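Side-chain contacts in aminotransferase TlmJ (Streptoalloteichus hindustanus, PDB 5UID), which probably catalyses amino-group transfer with a pyridoxal 5'-phosphate cofactor, as a DegT/DnrJ/EryC1 family aminotransferase linked to natural product biosynthesis: residues A[322-327]-A[373-378]; A[270-275]-A[367-372]; A[116-121]-A[145-150]; A[139-144]-A[153-158]; A[332-337]-A[346-351]. All blocks are in the same frame, centred on the assembly; numbering follows the deposited sequence. Where two conformers were deposited one is given.

Interaction 1 of 5, residues A[322-327]-A[373-378]. With SO4 (sulfate ion), chain E.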
# COMPACT_ATOMS: atom_id res chain seq x y z
N ARG A 322 -15.47 -8.30 -31.34
CA ARG A 322 -16.02 -7.09 -31.93
C ARG A 322 -15.49 -5.82 -31.29
O ARG A 322 -15.96 -4.73 -31.63
CB ARG A 322 -17.55 -7.11 -31.85
CG ARG A 322 -18.20 -8.34 -32.47
CD ARG A 322 -18.24 -8.26 -33.98
NE ARG A 322 -19.17 -9.23 -34.55
CZ ARG A 322 -18.83 -10.46 -34.92
NH1 ARG A 322 -17.57 -10.88 -34.78
NH2 ARG A 322 -19.74 -11.28 -35.42
N GLY A 323 -14.53 -5.93 -30.38
CA GLY A 323 -13.97 -4.77 -29.72
C GLY A 323 -14.74 -4.28 -28.51
O GLY A 323 -14.63 -3.10 -28.17
N VAL A 324 -15.50 -5.15 -27.85
CA VAL A 324 -16.28 -4.78 -26.67
C VAL A 324 -15.85 -5.71 -25.54
O VAL A 324 -16.23 -6.89 -25.51
CB VAL A 324 -17.79 -4.86 -26.92
CG1 VAL A 324 -18.55 -4.63 -25.62
CG2 VAL A 324 -18.20 -3.85 -27.97
N TYR A 325 -15.07 -5.19 -24.60
CA TYR A 325 -14.63 -6.01 -23.48
C TYR A 325 -15.77 -6.20 -22.49
O TYR A 325 -16.54 -5.28 -22.22
CB TYR A 325 -13.43 -5.37 -22.79
CG TYR A 325 -12.69 -6.31 -21.87
CD1 TYR A 325 -11.83 -7.27 -22.39
CD2 TYR A 325 -12.86 -6.26 -20.50
CE1 TYR A 325 -11.15 -8.14 -21.55
CE2 TYR A 325 -12.19 -7.12 -19.66
CZ TYR A 325 -11.34 -8.06 -20.18
OH TYR A 325 -10.67 -8.92 -19.34
N THR A 326 -15.89 -7.42 -21.97
CA THR A 326 -16.85 -7.76 -20.93
C THR A 326 -16.15 -8.65 -19.91
O THR A 326 -15.09 -9.22 -20.19
CB THR A 326 -18.10 -8.49 -21.46
OG1 THR A 326 -17.71 -9.67 -22.17
CG2 THR A 326 -18.93 -7.59 -22.36
N THR A 327 -16.76 -8.77 -18.73
CA THR A 327 -16.21 -9.60 -17.68
C THR A 327 -17.32 -9.92 -16.69
O THR A 327 -18.47 -9.49 -16.85
CB THR A 327 -15.03 -8.92 -16.97
OG1 THR A 327 -14.43 -9.85 -16.05
CG2 THR A 327 -15.50 -7.69 -16.20
N ILE A 373 -24.64 -1.45 -27.28
CA ILE A 373 -26.04 -1.85 -27.46
C ILE A 373 -26.21 -2.62 -28.76
O ILE A 373 -26.90 -3.64 -28.81
CB ILE A 373 -26.96 -0.62 -27.40
CG1 ILE A 373 -26.88 0.05 -26.03
CG2 ILE A 373 -28.40 -1.01 -27.73
CD1 ILE A 373 -27.67 1.34 -25.94
N GLY A 374 -25.59 -2.14 -29.84
CA GLY A 374 -25.72 -2.81 -31.12
C GLY A 374 -25.11 -4.20 -31.13
O GLY A 374 -25.71 -5.14 -31.65
N GLU A 375 -23.91 -4.34 -30.56
CA GLU A 375 -23.27 -5.64 -30.51
C GLU A 375 -24.02 -6.61 -29.60
O GLU A 375 -24.08 -7.81 -29.89
CB GLU A 375 -21.82 -5.50 -30.07
CG GLU A 375 -20.92 -4.82 -31.09
CD GLU A 375 -20.79 -5.62 -32.37
OE1 GLU A 375 -20.98 -6.85 -32.32
OE2 GLU A 375 -20.50 -5.01 -33.42
N VAL A 376 -24.59 -6.11 -28.50
CA VAL A 376 -25.35 -6.97 -27.60
C VAL A 376 -26.61 -7.48 -28.30
O VAL A 376 -26.91 -8.68 -28.26
CB VAL A 376 -25.69 -6.23 -26.29
CG1 VAL A 376 -26.74 -7.00 -25.50
CG2 VAL A 376 -24.43 -6.06 -25.45
N ARG A 377 -27.34 -6.59 -28.97
CA ARG A 377 -28.55 -7.00 -29.67
C ARG A 377 -28.22 -7.96 -30.81
O ARG A 377 -28.93 -8.96 -31.01
CB ARG A 377 -29.30 -5.78 -30.20
CG ARG A 377 -29.86 -4.87 -29.11
CD ARG A 377 -30.65 -3.72 -29.71
NE ARG A 377 -31.81 -4.19 -30.47
CZ ARG A 377 -33.06 -4.18 -30.02
NH1 ARG A 377 -34.04 -4.64 -30.78
NH2 ARG A 377 -33.32 -3.69 -28.81
N ALA A 378 -27.16 -7.68 -31.57
CA ALA A 378 -26.78 -8.57 -32.66
C ALA A 378 -26.26 -9.90 -32.14
O ALA A 378 -26.55 -10.96 -32.71
CB ALA A 378 -25.74 -7.89 -33.55
S SO4 E . -10.83 -9.66 -16.07
O1 SO4 E . -11.80 -9.55 -17.16
O2 SO4 E . -11.43 -10.37 -14.95
O3 SO4 E . -10.42 -8.32 -15.65
O4 SO4 E . -9.66 -10.40 -16.55
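Sulfate O1 is gripped by two hydroxyls of segment 322-327: Thr327 OG1 donates to it at 2.9 Å, and Tyr325 OH also donates, though its very short bond belongs to one of two conformers and its length is doubtful. Arg329 NH2, outside the segments, completes the site of this ion, which probably comes from the crystallisation liquor. At the other end of the segment Arg322 meets Glu375. Arg322 CG comes within 3.2 Å of Glu375 OE1, whereas the charged part, Arg322 NE, stays 3.7 Å from Glu375 OE1. That is a long salt bridge without a hydrogen bond: the two chains cross at about a right angle, and the guanidinium and carboxylate planes stand 89° apart. Both chains bend at chi2, which turns the carboxylate against the aliphatic part of the arginine. Arg318 brings a like charge near the poorly ordered guanidinium, so the attraction is probably modest. Nearer the helix backbone, Val324 CG2 packs on Glu375 CG at 4.3 Å. An alanine at Glu375 would probably leave Arg322 without its carboxylate mate and open a gap beside Val324. Gly323, with positive phi, is the C-prime residue of a Schellman motif that ends helix 309-321. The contact thus joins the exit of that helix to helix 366-383: Glu375 also touches Leu319, while Thr326 and Val376 both rest on Leu358 of strand 355-358.

Interaction 2 of 5, residues A[270-275]-A[367-372]; sequences REIAER and SDVETV
Arg275 and Glu370 bridge two packed helices, 249-280 and 366-383, whose segments run in roughly the same direction, 31° apart with axes 10.7 Å from each other at closest approach. The two charged chains cross at about a right angle, and their flat ends are turned 27° against each other; OE2 lies in the guanidinium plane, while OE1 is tilted from it. The arginine grips side-on, with NE and NH2 each taking a different oxygen by its syn lone pair. This twofold grip fixes the rotation of both groups. Glu370 reaches it because its chain bends at chi2 (-61°), bringing the carboxylate nearer than its CB direction would suggest. Beside the ion pair, Val369 CG1 packs against Arg275 CG at 3.7 Å, while the second methyl of Val369 meets Ile272. Leu360 and Leu364 continue the packing round Ile272, and Tyr276 does so beside Val369. In the bridge itself, Arg275 NE lies 2.6 Å from Glu370 OE2, and Arg275 NH2 lies 2.9 Å from Glu370 OE1.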
# COMPACT_ATOMS: atom_id res chain seq x y z
N ARG A 270 -25.12 7.31 -15.01
CA ARG A 270 -26.55 7.04 -14.91
C ARG A 270 -27.24 7.17 -16.27
O ARG A 270 -28.08 6.33 -16.63
CB ARG A 270 -27.20 7.97 -13.89
CG ARG A 270 -28.71 7.81 -13.78
CD ARG A 270 -29.30 8.73 -12.72
NE ARG A 270 -30.75 8.57 -12.61
CZ ARG A 270 -31.51 9.22 -11.74
NH1 ARG A 270 -30.97 10.09 -10.90
NH2 ARG A 270 -32.82 9.00 -11.71
N GLU A 271 -26.89 8.20 -17.04
CA GLU A 271 -27.52 8.37 -18.34
C GLU A 271 -27.07 7.29 -19.32
O GLU A 271 -27.82 6.95 -20.24
CB GLU A 271 -27.24 9.77 -18.89
CG GLU A 271 -25.85 9.98 -19.48
CD GLU A 271 -25.62 11.40 -19.95
OE1 GLU A 271 -25.81 12.34 -19.14
OE2 GLU A 271 -25.27 11.59 -21.13
N ILE A 272 -25.88 6.73 -19.13
CA ILE A 272 -25.46 5.59 -19.94
C ILE A 272 -26.33 4.38 -19.62
O ILE A 272 -26.88 3.73 -20.52
CB ILE A 272 -23.97 5.28 -19.72
CG1 ILE A 272 -23.09 6.39 -20.29
CG2 ILE A 272 -23.61 3.94 -20.35
CD1 ILE A 272 -21.62 6.23 -19.96
N ALA A 273 -26.48 4.06 -18.33
CA ALA A 273 -27.29 2.91 -17.94
C ALA A 273 -28.74 3.07 -18.38
O ALA A 273 -29.40 2.08 -18.73
CB ALA A 273 -27.21 2.70 -16.43
N GLU A 274 -29.26 4.30 -18.37
CA GLU A 274 -30.62 4.52 -18.85
C GLU A 274 -30.71 4.32 -20.35
O GLU A 274 -31.70 3.77 -20.85
CB GLU A 274 -31.09 5.92 -18.44
CG GLU A 274 -31.29 6.07 -16.94
CD GLU A 274 -31.63 7.49 -16.53
OE1 GLU A 274 -31.44 8.42 -17.35
OE2 GLU A 274 -32.07 7.68 -15.38
N ARG A 275 -29.70 4.76 -21.10
CA ARG A 275 -29.66 4.46 -22.53
C ARG A 275 -29.55 2.96 -22.76
O ARG A 275 -30.18 2.42 -23.68
CB ARG A 275 -28.49 5.20 -23.19
CG ARG A 275 -28.28 4.84 -24.65
CD ARG A 275 -29.47 5.26 -25.51
NE ARG A 275 -29.38 4.73 -26.87
CZ ARG A 275 -30.12 3.73 -27.33
NH1 ARG A 275 -31.02 3.15 -26.55
NH2 ARG A 275 -29.96 3.31 -28.58
N SER A 367 -20.90 7.19 -28.96
CA SER A 367 -20.60 6.19 -29.97
C SER A 367 -20.27 4.84 -29.34
O SER A 367 -20.70 3.79 -29.83
CB SER A 367 -19.44 6.66 -30.85
OG SER A 367 -19.02 5.63 -31.73
N ASP A 368 -19.51 4.85 -28.24
CA ASP A 368 -19.21 3.60 -27.54
C ASP A 368 -20.48 2.95 -27.01
O ASP A 368 -20.65 1.73 -27.13
CB ASP A 368 -18.23 3.87 -26.39
CG ASP A 368 -16.88 4.36 -26.87
OD1 ASP A 368 -16.44 3.92 -27.96
OD2 ASP A 368 -16.25 5.17 -26.16
N VAL A 369 -21.38 3.75 -26.43
CA VAL A 369 -22.61 3.21 -25.86
C VAL A 369 -23.46 2.56 -26.94
O VAL A 369 -24.02 1.48 -26.74
CB VAL A 369 -23.37 4.32 -25.11
CG1 VAL A 369 -24.71 3.80 -24.60
CG2 VAL A 369 -22.54 4.86 -23.97
N GLU A 370 -23.57 3.21 -28.10
CA GLU A 370 -24.35 2.63 -29.19
C GLU A 370 -23.66 1.40 -29.77
O GLU A 370 -24.34 0.48 -30.24
CB GLU A 370 -24.59 3.68 -30.28
CG GLU A 370 -25.39 4.89 -29.81
CD GLU A 370 -26.78 4.51 -29.33
OE1 GLU A 370 -27.37 3.55 -29.87
OE2 GLU A 370 -27.29 5.18 -28.41
N THR A 371 -22.32 1.36 -29.75
CA THR A 371 -21.61 0.17 -30.19
C THR A 371 -21.90 -1.02 -29.28
O THR A 371 -22.08 -2.15 -29.75
CB THR A 371 -20.11 0.44 -30.25
OG1 THR A 371 -19.86 1.56 -31.10
CG2 THR A 371 -19.36 -0.77 -30.80
N VAL A 372 -21.96 -0.78 -27.96
CA VAL A 372 -22.25 -1.86 -27.02
C VAL A 372 -23.67 -2.37 -27.22
O VAL A 372 -23.91 -3.58 -27.32
CB VAL A 372 -22.01 -1.38 -25.57
CG1 VAL A 372 -22.54 -2.42 -24.58
CG2 VAL A 372 -20.53 -1.13 -25.34

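Interaction 3 of 5, residues A[116-121]-A[145-150]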
# COMPACT_ATOMS: atom_id res chain seq x y z
N ASP A 116 -32.14 -12.50 4.98
CA ASP A 116 -32.39 -13.92 5.24
C ASP A 116 -31.18 -14.77 4.85
O ASP A 116 -30.88 -15.77 5.52
CB ASP A 116 -33.64 -14.38 4.49
CG ASP A 116 -34.92 -13.86 5.10
OD1 ASP A 116 -34.93 -13.62 6.33
OD2 ASP A 116 -35.91 -13.68 4.36
N HIS A 117 -30.49 -14.40 3.78
CA HIS A 117 -29.28 -15.13 3.38
C HIS A 117 -28.19 -15.01 4.44
O HIS A 117 -27.52 -16.00 4.76
CB HIS A 117 -28.78 -14.62 2.03
CG HIS A 117 -29.61 -15.08 0.87
ND1 HIS A 117 -29.78 -14.33 -0.27
CD2 HIS A 117 -30.31 -16.23 0.67
CE1 HIS A 117 -30.55 -14.99 -1.12
NE2 HIS A 117 -30.88 -16.14 -0.57
N VAL A 118 -27.99 -13.81 4.98
CA VAL A 118 -26.99 -13.63 6.02
C VAL A 118 -27.39 -14.38 7.29
O VAL A 118 -26.56 -15.04 7.92
CB VAL A 118 -26.78 -12.13 6.30
CG1 VAL A 118 -25.69 -11.93 7.35
CG2 VAL A 118 -26.42 -11.40 5.01
N ALA A 119 -28.67 -14.29 7.67
CA ALA A 119 -29.13 -14.92 8.90
C ALA A 119 -28.94 -16.43 8.87
O ALA A 119 -28.66 -17.04 9.91
CB ALA A 119 -30.60 -14.58 9.15
N GLU A 120 -29.08 -17.06 7.70
CA GLU A 120 -28.94 -18.51 7.61
C GLU A 120 -27.52 -18.98 7.90
O GLU A 120 -27.32 -20.16 8.20
CB GLU A 120 -29.38 -18.99 6.22
CG GLU A 120 -29.66 -20.48 6.14
CD GLU A 120 -29.89 -20.96 4.72
OE1 GLU A 120 -29.79 -20.13 3.79
OE2 GLU A 120 -30.16 -22.16 4.54
N LYS A 121 -26.54 -18.09 7.82
CA LYS A 121 -25.15 -18.43 8.10
C LYS A 121 -24.66 -17.89 9.44
O LYS A 121 -23.52 -18.16 9.82
CB LYS A 121 -24.24 -17.94 6.98
CG LYS A 121 -24.58 -18.51 5.61
CD LYS A 121 -24.44 -20.02 5.59
CE LYS A 121 -24.83 -20.59 4.23
NZ LYS A 121 -24.73 -22.08 4.22
N ALA A 145 -28.20 -4.57 8.19
CA ALA A 145 -27.66 -3.83 9.32
C ALA A 145 -28.52 -4.01 10.57
O ALA A 145 -27.99 -4.15 11.68
CB ALA A 145 -27.54 -2.35 8.97
N GLU A 146 -29.84 -4.03 10.40
CA GLU A 146 -30.73 -4.24 11.54
C GLU A 146 -30.55 -5.64 12.13
O GLU A 146 -30.56 -5.81 13.35
CB GLU A 146 -32.18 -4.01 11.13
CG GLU A 146 -33.18 -4.21 12.26
CD GLU A 146 -32.91 -3.31 13.45
OE1 GLU A 146 -32.44 -2.17 13.25
OE2 GLU A 146 -33.16 -3.75 14.59
N LEU A 147 -30.38 -6.65 11.27
CA LEU A 147 -30.15 -8.01 11.75
C LEU A 147 -28.86 -8.09 12.57
O LEU A 147 -28.85 -8.66 13.67
CB LEU A 147 -30.10 -8.97 10.57
CG LEU A 147 -29.52 -10.37 10.85
CD1 LEU A 147 -30.44 -11.16 11.76
CD2 LEU A 147 -29.27 -11.11 9.54
N CYS A 148 -27.77 -7.53 12.05
CA CYS A 148 -26.51 -7.54 12.79
C CYS A 148 -26.62 -6.74 14.08
O CYS A 148 -26.01 -7.10 15.09
CB CYS A 148 -25.38 -6.98 11.92
SG CYS A 148 -25.08 -7.92 10.40
N ARG A 149 -27.40 -5.66 14.07
CA ARG A 149 -27.63 -4.88 15.28
C ARG A 149 -28.37 -5.70 16.33
O ARG A 149 -28.05 -5.65 17.52
CB ARG A 149 -28.39 -3.60 14.94
CG ARG A 149 -28.83 -2.79 16.15
CD ARG A 149 -29.68 -1.60 15.73
NE ARG A 149 -30.31 -0.97 16.88
CZ ARG A 149 -31.46 -1.36 17.42
NH1 ARG A 149 -32.11 -2.40 16.90
NH2 ARG A 149 -31.97 -0.73 18.46
N GLU A 150 -29.38 -6.47 15.90
CA GLU A 150 -30.12 -7.30 16.84
C GLU A 150 -29.28 -8.46 17.34
O GLU A 150 -29.40 -8.86 18.51
CB GLU A 150 -31.40 -7.82 16.17
CG GLU A 150 -32.39 -6.73 15.80
CD GLU A 150 -33.54 -7.25 14.96
OE1 GLU A 150 -33.56 -8.47 14.66
OE2 GLU A 150 -34.42 -6.45 14.59
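Apolar packing makes up the contact between the two segments, and one methyl does nearly all of it: Leu147 CD2 lies 3.7 Å from Ala119 CB and 4.2 Å from Val118 CB. Leu147 points toward helix 115-119, with CG anti to the backbone N (chi1 165°), and its branched end comes up against the small side chain of Ala119 and the base of the Val118 side chain. The same CD2 also sits 3.7 Å from the backbone Ala119 N, so the leucine lies close against the main chain of the opposite helix. Outside the segments, Leu147 also touches Leu122. Val118 and Cys148 both rest on Val129, which places the two helices over strand 126-132 of the central sheet, and Cys148 reaches Leu155 of the next strand as well.

The side-chain polar contact within the segments is that of Arg149 with Glu146, three residues apart on helix 141-151. Arg149 NH1 is 2.9 Å from Glu146 OE2 in a salt bridge whose hydrogen bond is weak because it is strongly bent. No hydrogen bond or ion pair passes between the segments. The chemistry therefore implies an association that rests on shape and on burial of hydrocarbon, with no directional bond to fix the angle between the helices, while Arg149 and Glu146 pair along their own helix.

Interaction 4 of 5, residues A[139-144]-A[153-158]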
# COMPACT_ATOMS: atom_id res chain seq x y z
N GLY A 139 -28.97 -2.61 -2.10
CA GLY A 139 -29.54 -3.91 -1.80
C GLY A 139 -30.34 -3.90 -0.51
O GLY A 139 -30.98 -2.92 -0.14
N ASP A 140 -30.28 -5.03 0.20
CA ASP A 140 -30.97 -5.20 1.48
C ASP A 140 -30.14 -4.68 2.65
O ASP A 140 -30.18 -5.24 3.75
CB ASP A 140 -31.31 -6.67 1.68
CG ASP A 140 -32.57 -6.87 2.49
OD1 ASP A 140 -33.35 -5.90 2.62
OD2 ASP A 140 -32.79 -7.99 3.00
N LEU A 141 -29.40 -3.59 2.43
CA LEU A 141 -28.44 -3.12 3.42
C LEU A 141 -29.10 -2.77 4.75
O LEU A 141 -28.55 -3.06 5.82
CB LEU A 141 -27.68 -1.91 2.87
CG LEU A 141 -26.71 -1.22 3.84
CD1 LEU A 141 -25.62 -2.18 4.30
CD2 LEU A 141 -26.10 0.02 3.20
N VAL A 142 -30.28 -2.14 4.71
CA VAL A 142 -30.92 -1.69 5.94
C VAL A 142 -31.34 -2.88 6.80
O VAL A 142 -31.08 -2.91 8.01
CB VAL A 142 -32.12 -0.78 5.62
CG1 VAL A 142 -32.91 -0.48 6.89
CG2 VAL A 142 -31.65 0.51 4.97
N ALA A 143 -31.98 -3.88 6.19
CA ALA A 143 -32.39 -5.06 6.95
C ALA A 143 -31.18 -5.85 7.43
O ALA A 143 -31.19 -6.42 8.53
CB ALA A 143 -33.31 -5.93 6.11
N ILE A 144 -30.12 -5.91 6.61
CA ILE A 144 -28.90 -6.59 7.02
C ILE A 144 -28.28 -5.91 8.23
O ILE A 144 -27.90 -6.56 9.21
CB ILE A 144 -27.90 -6.66 5.84
CG1 ILE A 144 -28.42 -7.64 4.78
CG2 ILE A 144 -26.51 -7.07 6.33
CD1 ILE A 144 -27.61 -7.62 3.49
N VAL A 153 -23.68 -8.37 16.17
CA VAL A 153 -22.56 -8.73 15.30
C VAL A 153 -22.10 -7.47 14.56
O VAL A 153 -22.94 -6.80 13.95
CB VAL A 153 -22.96 -9.83 14.30
CG1 VAL A 153 -21.85 -10.05 13.28
CG2 VAL A 153 -23.27 -11.13 15.05
N PRO A 154 -20.82 -7.13 14.60
CA PRO A 154 -20.34 -5.97 13.84
C PRO A 154 -20.52 -6.17 12.34
O PRO A 154 -20.28 -7.26 11.81
CB PRO A 154 -18.86 -5.87 14.23
CG PRO A 154 -18.75 -6.61 15.52
CD PRO A 154 -19.76 -7.71 15.44
N LEU A 155 -20.94 -5.11 11.66
CA LEU A 155 -21.16 -5.13 10.22
C LEU A 155 -20.11 -4.27 9.53
O LEU A 155 -19.96 -3.09 9.86
CB LEU A 155 -22.57 -4.63 9.88
CG LEU A 155 -22.86 -4.50 8.39
CD1 LEU A 155 -22.77 -5.85 7.71
CD2 LEU A 155 -24.22 -3.87 8.16
N VAL A 156 -19.39 -4.87 8.58
CA VAL A 156 -18.39 -4.17 7.79
C VAL A 156 -18.93 -4.03 6.37
O VAL A 156 -19.37 -5.01 5.76
CB VAL A 156 -17.05 -4.91 7.79
CG1 VAL A 156 -16.02 -4.16 6.95
CG2 VAL A 156 -16.54 -5.09 9.22
N GLU A 157 -18.91 -2.80 5.85
CA GLU A 157 -19.41 -2.51 4.51
C GLU A 157 -18.23 -2.31 3.57
O GLU A 157 -17.52 -1.30 3.67
CB GLU A 157 -20.30 -1.27 4.53
CG GLU A 157 -21.72 -1.51 5.01
CD GLU A 157 -22.54 -0.24 4.98
OE1 GLU A 157 -22.68 0.40 6.05
OE2 GLU A 157 -23.01 0.13 3.89
N ASP A 158 -18.04 -3.26 2.66
CA ASP A 158 -17.12 -3.05 1.54
C ASP A 158 -17.87 -2.18 0.53
O ASP A 158 -18.64 -2.67 -0.30
CB ASP A 158 -16.68 -4.38 0.93
CG ASP A 158 -15.64 -4.21 -0.16
OD1 ASP A 158 -15.39 -3.06 -0.59
OD2 ASP A 158 -15.06 -5.23 -0.61
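Leu141 and Leu155 have the most surface buried in this contact, followed by Glu157, and all three lie inside the beta-alpha-beta unit formed by strand 126-132, helix 141-151 and strand 155-158. Leu141, in the first turn of the helix, sets CD1 over the carboxylate of Glu157, 3.5 Å from Glu157 OE2, while its CD2 comes in beside that oxygen at 3.2 Å, the two side chains crossing at about a right angle. Glu157, extended beyond CG, is a buried acid whose oxygens are met by other parts of the chain: OE2 takes hydrogen bonds from Gly173 N and His133 NE2, and OE1 from Gly176 N. The leucine thus acts as an apolar lid on a carboxylate those donors already satisfy. Cutting Leu141 back to an alanine would probably open a gap over the Glu157 carboxylate and strip it of its hydrocarbon cover. Strand 155-158 also carries Asp158, whose OD2 lies close to N1 of the modified lysine at 187. Leu155, pointing at the helix, packs against Ile144, the next helix residue facing the strand. Leu155 CD2 lies 4.4 Å from Leu141 CD1, and Leu155 CD1 meets Ile144 CG2 at 4.2 Å.

Interaction 5 of 5, residues A[332-337]-A[346-351]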
# COMPACT_ATOMS: atom_id res chain seq x y z
N PRO A 332 -17.55 -16.43 -7.67
CA PRO A 332 -18.08 -16.96 -6.40
C PRO A 332 -16.98 -17.59 -5.56
O PRO A 332 -16.38 -18.59 -5.95
CB PRO A 332 -19.12 -17.99 -6.86
CG PRO A 332 -18.68 -18.39 -8.22
CD PRO A 332 -18.05 -17.17 -8.84
N LEU A 333 -16.72 -16.98 -4.40
CA LEU A 333 -15.63 -17.43 -3.55
C LEU A 333 -15.92 -18.76 -2.88
O LEU A 333 -14.97 -19.46 -2.49
CB LEU A 333 -15.32 -16.36 -2.51
CG LEU A 333 -14.76 -15.05 -3.06
CD1 LEU A 333 -14.55 -14.04 -1.94
CD2 LEU A 333 -13.46 -15.31 -3.81
N HIS A 334 -17.19 -19.14 -2.73
CA HIS A 334 -17.50 -20.42 -2.12
C HIS A 334 -17.10 -21.60 -3.00
O HIS A 334 -17.18 -22.74 -2.54
CB HIS A 334 -18.98 -20.50 -1.76
CG HIS A 334 -19.86 -20.88 -2.91
ND1 HIS A 334 -20.23 -19.99 -3.90
CD2 HIS A 334 -20.48 -22.05 -3.22
CE1 HIS A 334 -21.01 -20.59 -4.77
NE2 HIS A 334 -21.18 -21.84 -4.38
N LEU A 335 -16.68 -21.34 -4.23
CA LEU A 335 -16.14 -22.38 -5.11
C LEU A 335 -14.62 -22.37 -5.17
O LEU A 335 -14.04 -23.17 -5.90
CB LEU A 335 -16.72 -22.22 -6.52
CG LEU A 335 -18.25 -22.29 -6.61
CD1 LEU A 335 -18.71 -22.16 -8.06
CD2 LEU A 335 -18.77 -23.58 -6.00
N VAL A 336 -13.97 -21.48 -4.43
CA VAL A 336 -12.51 -21.45 -4.34
C VAL A 336 -12.09 -22.38 -3.20
O VAL A 336 -12.45 -22.16 -2.04
CB VAL A 336 -11.99 -20.03 -4.11
CG1 VAL A 336 -10.47 -20.03 -4.05
CG2 VAL A 336 -12.48 -19.10 -5.20
N SER A 337 -11.33 -23.43 -3.54
CA SER A 337 -11.04 -24.49 -2.59
C SER A 337 -10.18 -24.03 -1.42
O SER A 337 -10.08 -24.75 -0.42
CB SER A 337 -10.35 -25.65 -3.30
OG SER A 337 -9.20 -25.21 -3.99
N PRO A 346 -27.13 -21.91 -4.41
CA PRO A 346 -27.69 -21.87 -5.77
C PRO A 346 -27.74 -20.47 -6.37
O PRO A 346 -27.53 -20.32 -7.58
CB PRO A 346 -29.10 -22.45 -5.58
CG PRO A 346 -28.99 -23.30 -4.36
CD PRO A 346 -28.02 -22.59 -3.46
N GLY A 347 -28.02 -19.45 -5.57
CA GLY A 347 -28.12 -18.10 -6.11
C GLY A 347 -26.81 -17.62 -6.70
O GLY A 347 -26.76 -17.15 -7.84
N ALA A 348 -25.73 -17.75 -5.93
CA ALA A 348 -24.43 -17.29 -6.42
C ALA A 348 -23.93 -18.16 -7.57
O ALA A 348 -23.30 -17.65 -8.50
CB ALA A 348 -23.42 -17.28 -5.27
N GLU A 349 -24.20 -19.46 -7.51
CA GLU A 349 -23.78 -20.36 -8.59
C GLU A 349 -24.48 -20.01 -9.89
O GLU A 349 -23.85 -19.92 -10.95
CB GLU A 349 -24.05 -21.81 -8.19
CG GLU A 349 -23.19 -22.31 -7.04
CD GLU A 349 -23.67 -23.63 -6.47
OE1 GLU A 349 -24.52 -24.29 -7.11
OE2 GLU A 349 -23.20 -24.01 -5.37
N ARG A 350 -25.80 -19.80 -9.83
CA ARG A 350 -26.55 -19.40 -11.02
C ARG A 350 -26.08 -18.04 -11.54
O ARG A 350 -25.94 -17.85 -12.75
CB ARG A 350 -28.05 -19.37 -10.71
CG ARG A 350 -28.90 -18.81 -11.83
CD ARG A 350 -30.36 -18.71 -11.41
NE ARG A 350 -31.18 -18.08 -12.44
CZ ARG A 350 -32.47 -17.82 -12.31
NH1 ARG A 350 -33.11 -18.14 -11.19
NH2 ARG A 350 -33.14 -17.25 -13.30
N ALA A 351 -25.84 -17.09 -10.63
CA ALA A 351 -25.40 -15.77 -11.04
C ALA A 351 -24.05 -15.82 -11.74
O ALA A 351 -23.80 -15.09 -12.70
CB ALA A 351 -25.34 -14.83 -9.83
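His334 meets Glu349 through the outer part of its ring. From CB, the chi1 of 82° puts CG between the backbone N and the carbonyl carbon, swinging the imidazole toward helix 346-354, whose Gly347 N and Ala348 N are bound by Asp105. Moving outward, ND1 is hydrogen-bonded to Ser84 OG, a partner in a neighbouring loop, and CD2 lies 4.0 Å from Glu349 OE2. CE1 has Glu349 CG at 3.6 Å and Ala348 CB at 4.1 Å. At the tip, NE2 has Glu349 CG at the ring edge, 3.4 Å away, and donates to Glu349 OE2 over 3.1 Å in a nearly straight bond of 164°. Glu349 OE2 accepts it through its anti lone pair; ring and carboxylate lie almost in one plane, 13° apart. One ring face carries Leu335 CG. With both nitrogens engaged, the ring's rotation is set from two sides. Glu349 OE2 also accepts from Leu345 N. The arrangement is a His-carboxylate hydrogen bond that ties the 3-10 turn 333-335 to the first turns of helix 346-354.

How the interactions relate
From the N terminus, interaction 3 opens at 116-121 and interaction 4 at 139-144; their second segments, 145-150 and 153-158, follow in the same order, so the two contacts cross. Interaction 3 packs helix 115-119 on helix 141-151, and interaction 4 seats that helix on strand 155-158. Farther along, interaction 2 opens at 270-275 and interaction 1 at 322-327, closing in the same order on helix 366-383; these two also cross, and touch through Ile373 and Arg275 and through Val324 and Val372. Interaction 5, spanning 332-351, lies wholly within both of those loops. It sits about 20 Å, centre to centre, from interactions 3 and 4, and links the 3-10 turn 333-335 to helix 346-354.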